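PDB 3RMU: methylmalonyl-CoA epimerase, mitochondrial from Homo sapiens, which interconverts the (R) and (S) forms of methylmalonyl-CoA in mitochondrial propionyl-CoA metabolism and binds a cobalt ion. Local coordinates for residues 93-97 with 98-102. Residues are numbered along the deposited sequence; the frame is centred on the assembly and turned at random.
Sequences MDLKK and KKIRS. With EDO (1,2-ethanediol), chain F.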
# COMPACT_ATOMS: atom_id res chain seq x y z
N MET A 93 -23.27 -1.37 8.86
CA MET A 93 -24.12 -0.94 9.98
C MET A 93 -23.30 -0.52 11.21
O MET A 93 -23.62 0.50 11.84
CB MET A 93 -25.08 -2.04 10.41
CG MET A 93 -26.24 -1.57 11.32
SD MET A 93 -27.54 -0.56 10.52
CE MET A 93 -27.41 -1.05 8.78
N ASP A 94 -22.32 -1.35 11.58
CA ASP A 94 -21.41 -1.05 12.71
C ASP A 94 -20.74 0.30 12.48
O ASP A 94 -20.69 1.13 13.39
CB ASP A 94 -20.34 -2.14 12.82
CG ASP A 94 -19.29 -1.84 13.89
OD1 ASP A 94 -19.67 -1.63 15.06
OD2 ASP A 94 -18.09 -1.82 13.53
N LEU A 95 -20.21 0.52 11.28
CA LEU A 95 -19.54 1.80 11.00
C LEU A 95 -20.50 3.00 10.99
O LEU A 95 -20.13 4.09 11.44
CB LEU A 95 -18.79 1.74 9.68
CG LEU A 95 -17.58 0.80 9.64
CD1 LEU A 95 -17.12 0.71 8.21
CD2 LEU A 95 -16.44 1.27 10.58
N LYS A 96 -21.71 2.80 10.46
CA LYS A 96 -22.76 3.84 10.51
C LYS A 96 -23.11 4.15 11.96
O LYS A 96 -23.31 5.31 12.30
CB LYS A 96 -24.02 3.44 9.72
CG LYS A 96 -24.88 4.63 9.22
CD LYS A 96 -25.84 4.24 8.08
CE LYS A 96 -25.09 4.02 6.75
NZ LYS A 96 -25.97 4.25 5.55
N LYS A 97 -23.17 3.13 12.81
CA LYS A 97 -23.48 3.33 14.23
C LYS A 97 -22.39 4.08 15.01
O LYS A 97 -22.67 4.77 15.99
CB LYS A 97 -23.73 1.98 14.91
CG LYS A 97 -25.13 1.42 14.68
CD LYS A 97 -25.20 -0.10 14.87
CE LYS A 97 -25.15 -0.52 16.34
NZ LYS A 97 -25.91 -1.79 16.56
N LYS A 98 -21.15 3.89 14.58
CA LYS A 98 -19.97 4.52 15.20
C LYS A 98 -19.86 5.98 14.72
O LYS A 98 -19.03 6.74 15.22
CB LYS A 98 -18.70 3.72 14.84
CG LYS A 98 -18.57 2.35 15.58
CD LYS A 98 -17.42 1.47 15.07
CE LYS A 98 -17.11 0.31 16.07
NZ LYS A 98 -16.24 -0.83 15.50
N LYS A 99 -20.72 6.35 13.76
CA LYS A 99 -20.79 7.71 13.21
C LYS A 99 -19.47 8.16 12.63
O LYS A 99 -19.07 9.31 12.84
CB LYS A 99 -21.23 8.74 14.27
CG LYS A 99 -22.58 8.50 14.93
CD LYS A 99 -23.73 8.90 14.03
CE LYS A 99 -25.07 8.68 14.71
NZ LYS A 99 -26.15 8.56 13.70
N ILE A 100 -18.76 7.30 11.92
CA ILE A 100 -17.50 7.75 11.32
C ILE A 100 -17.71 8.43 9.96
O ILE A 100 -18.31 7.85 9.03
CB ILE A 100 -16.39 6.67 11.25
CG1 ILE A 100 -16.87 5.47 10.48
CG2 ILE A 100 -15.86 6.29 12.68
CD1 ILE A 100 -15.75 4.87 9.70
N ARG A 101 -17.22 9.67 9.87
CA ARG A 101 -17.39 10.51 8.67
C ARG A 101 -16.59 10.04 7.45
O ARG A 101 -16.85 10.49 6.34
CB ARG A 101 -17.03 11.97 8.99
N SER A 102 -15.63 9.13 7.63
CA SER A 102 -14.98 8.50 6.47
C SER A 102 -15.90 7.54 5.65
O SER A 102 -15.62 7.25 4.48
CB SER A 102 -13.67 7.77 6.88
OG SER A 102 -13.89 6.74 7.84
C1 EDO F . -15.68 -2.58 11.12
O1 EDO F . -16.99 -3.04 11.46
C2 EDO F . -14.96 -3.67 10.33
O2 EDO F . -14.34 -4.57 11.25
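D94 and K98, one turn apart where helix 88-97 runs out, are joined by a salt bridge: K98 NZ lies 2.9 Å from D94 OD2, on the syn lone pair, the side of the other carboxylate oxygen. Beyond CG the lysine chain is extended, which carries the ammonium back along the last turn to the D94 carboxylate and brings K98 CE within 3.4 Å of D94 OD1. With CG anti to the backbone N (chi1 176°), D94 holds its carboxylate beside its own carbonyl, on the side where the K98 chain arrives. D94 OD2 is gripped twice, since O1 of a 1,2-ethanediol, probably from the crystallisation liquor, donates to it at 2.6 Å. K98 NZ also bonds to the carbonyl oxygen of I26 of the second subunit, so this local pair forms part of the dimer interface.

The tightly packed part is apolar. L95 CD2 and I100 CD1 meet at 3.8 Å, their side chains slanting across one another, and both residues are buried against I26 of the second subunit. With chi1 at 57°, CG1 of I100 sits between its backbone N and carbonyl carbon and passes 3.7 Å from L95 O.

Quite different is the loose side, where K96, K97 and K99 are exposed. Backbone bonds close the last turn itself. K98 N donates to D94 O at 3.0 Å, with only a weak second bond to L95 O. K99 N reaches K96 O at 3.1 Å, but from above the carbonyl plane rather than along a lone pair. K99 then leaves helical geometry with phi at 57°, turning the chain so that I100 returns to the buried side beside L95. Positive phi with bonds back into the final turn makes this a Schellman motif, here ending a helix of the VOC (glyoxalase-type) fold at the subunit interface.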